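Local atomic coordinates of uncharacterized protein YqbN (Bacillus subtilis, PDB entry 3KLU), a protein that is of unknown function but probably acts as a tail assembly chaperone for a phage-like element. Residues V28-R33 with F44-I49. Sequence-based numbering, arbitrary orientation.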
loop_
_atom_site.group_PDB
_atom_site.type_symbol
_atom_site.label_atom_id
_atom_site.label_comp_id
_atom_site.label_asym_id
_atom_site.label_seq_id
_atom_site.Cartn_x
_atom_site.Cartn_y
_atom_site.Cartn_z
ATOM N N VAL A 28 2.946 3.971 -9.989
ATOM C CA VAL A 28 4.354 4.205 -9.712
ATOM C C VAL A 28 5.149 2.997 -10.147
ATOM O O VAL A 28 4.873 1.871 -9.703
ATOM C CB VAL A 28 4.619 4.360 -8.195
ATOM C CG1 VAL A 28 6.073 4.664 -7.966
ATOM C CG2 VAL A 28 3.721 5.431 -7.587
ATOM N N PRO A 29 6.160 3.202 -11.005
ATOM C CA PRO A 29 6.990 2.085 -11.474
ATOM C C PRO A 29 8.036 1.720 -10.408
ATOM O O PRO A 29 9.179 2.132 -10.464
ATOM C CB PRO A 29 7.597 2.626 -12.754
ATOM C CG PRO A 29 7.817 4.068 -12.403
ATOM C CD PRO A 29 6.564 4.472 -11.625
ATOM N N ILE A 30 7.626 0.925 -9.434
ATOM C CA ILE A 30 8.501 0.512 -8.346
ATOM C C ILE A 30 9.694 -0.331 -8.785
ATOM O O ILE A 30 10.707 -0.363 -8.095
ATOM C CB ILE A 30 7.679 -0.262 -7.292
ATOM C CG1 ILE A 30 6.814 0.733 -6.498
ATOM C CG2 ILE A 30 8.594 -1.077 -6.372
ATOM C CD1 ILE A 30 7.600 1.674 -5.632
ATOM N N SER A 31 9.568 -1.036 -9.907
ATOM C CA SER A 31 10.667 -1.861 -10.401
ATOM C C SER A 31 10.617 -2.097 -11.906
ATOM O O SER A 31 9.544 -2.303 -12.492
ATOM C CB SER A 31 10.693 -3.217 -9.691
ATOM O OG SER A 31 11.622 -4.072 -10.331
ATOM N N LYS A 32 11.788 -2.074 -12.529
ATOM C CA LYS A 32 11.863 -2.291 -13.966
ATOM C C LYS A 32 11.864 -3.795 -14.324
ATOM O O LYS A 32 11.821 -4.154 -15.493
ATOM C CB LYS A 32 13.105 -1.609 -14.537
ATOM C CG LYS A 32 13.137 -0.073 -14.414
ATOM C CD LYS A 32 14.465 0.433 -14.988
ATOM C CE LYS A 32 14.697 1.920 -14.809
ATOM N NZ LYS A 32 16.117 2.286 -15.177
ATOM N N ARG A 33 11.879 -4.649 -13.300
ATOM C CA ARG A 33 11.892 -6.092 -13.495
ATOM C C ARG A 33 10.489 -6.596 -13.776
ATOM O O ARG A 33 10.327 -7.760 -14.111
ATOM C CB ARG A 33 12.451 -6.809 -12.263
ATOM C CG ARG A 33 13.870 -6.436 -11.897
ATOM C CD ARG A 33 14.130 -6.800 -10.455
ATOM N NE ARG A 33 13.492 -8.055 -10.152
ATOM C CZ ARG A 33 12.762 -8.300 -9.081
ATOM N NH1 ARG A 33 12.562 -7.383 -8.158
ATOM N NH2 ARG A 33 12.177 -9.469 -8.972
ATOM N N PHE A 44 3.204 -0.080 -10.175
ATOM C CA PHE A 44 2.366 -0.457 -9.057
ATOM C C PHE A 44 1.299 0.625 -8.963
ATOM O O PHE A 44 1.561 1.786 -9.289
ATOM C CB PHE A 44 3.163 -0.421 -7.772
ATOM C CG PHE A 44 3.859 -1.683 -7.462
ATOM C CD1 PHE A 44 4.417 -2.445 -8.461
ATOM C CD2 PHE A 44 4.009 -2.077 -6.154
ATOM C CE1 PHE A 44 5.142 -3.618 -8.143
ATOM C CE2 PHE A 44 4.728 -3.242 -5.814
ATOM C CZ PHE A 44 5.295 -4.010 -6.812
ATOM N N ILE A 45 0.104 0.237 -8.519
ATOM C CA ILE A 45 -0.980 1.176 -8.304
ATOM C C ILE A 45 -1.223 1.262 -6.801
ATOM O O ILE A 45 -1.537 0.238 -6.132
ATOM C CB ILE A 45 -2.248 0.718 -8.958
ATOM C CG1 ILE A 45 -2.037 0.636 -10.453
ATOM C CG2 ILE A 45 -3.381 1.717 -8.659
ATOM C CD1 ILE A 45 -3.273 0.103 -11.176
ATOM N N PHE A 46 -1.051 2.478 -6.278
ATOM C CA PHE A 46 -1.239 2.779 -4.864
ATOM C C PHE A 46 -2.508 3.606 -4.692
ATOM O O PHE A 46 -2.974 4.264 -5.642
ATOM C CB PHE A 46 -0.069 3.584 -4.300
ATOM C CG PHE A 46 1.269 2.841 -4.310
ATOM C CD1 PHE A 46 2.010 2.716 -5.490
ATOM C CD2 PHE A 46 1.818 2.360 -3.124
ATOM C CE1 PHE A 46 3.283 2.133 -5.473
ATOM C CE2 PHE A 46 3.088 1.774 -3.096
ATOM C CZ PHE A 46 3.821 1.660 -4.259
ATOM N N LYS A 47 -3.071 3.535 -3.489
ATOM C CA LYS A 47 -4.265 4.280 -3.122
ATOM C C LYS A 47 -4.337 4.263 -1.613
ATOM O O LYS A 47 -4.510 3.205 -1.018
ATOM C CB LYS A 47 -5.523 3.632 -3.675
ATOM C CG LYS A 47 -6.784 4.434 -3.376
ATOM C CD LYS A 47 -8.020 3.592 -3.688
ATOM C CE LYS A 47 -9.230 4.469 -3.865
ATOM N NZ LYS A 47 -9.330 5.282 -2.637
ATOM N N ALA A 48 -4.169 5.434 -1.004
ATOM C CA ALA A 48 -4.222 5.593 0.452
ATOM C C ALA A 48 -5.404 4.864 1.117
ATOM O O ALA A 48 -6.516 4.765 0.574
ATOM C CB ALA A 48 -4.285 7.085 0.816
ATOM N N ILE A 49 -5.147 4.328 2.296
ATOM C CA ILE A 49 -6.217 3.666 3.011
ATOM C C ILE A 49 -6.795 4.732 3.958
ATOM O O ILE A 49 -6.379 5.887 3.924
ATOM C CB ILE A 49 -5.686 2.431 3.759
ATOM C CG1 ILE A 49 -4.568 2.836 4.722
ATOM C CG2 ILE A 49 -5.144 1.440 2.739
ATOM C CD1 ILE A 49 -4.177 1.762 5.709
#
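An antiparallel hydrogen-bonded pair, V28 with F44, ties the end of edge strand 26-28 to the start of strand 44-46, the middle strand of a small three-stranded sheet. V28 N donates to F44 O at 2.7 Å; in return F44 N reaches V28 O at 2.6 Å. Just past the pair the chain turns away in an inverse gamma turn centred on P29, closed by a weak bond from I30 N to V28 O. That turn brings I30 over F44: its CB lies 4.0 Å from the centroid of the F44 ring and 9° off the normal, a CH-pi contact on one face. I30 CG1, anti to its own carbonyl carbon (chi1 -74°), also meets the edge of the F46 ring in its plane, 3.9 Å from F46 CZ. The V28 and F46 side chains cross at about a right angle, with V28 CB 3.8 Å from F46 CE1 and V28 CG2 next to F46 CD1. Both phenyl rings meet W126 of helix 120-133, which packs against this side of the sheet. Farther along, S31 OG accepts from R33 N in an ST turn, and E122 of the same helix hydrogen-bonds S31 OG and forms a salt bridge with R33.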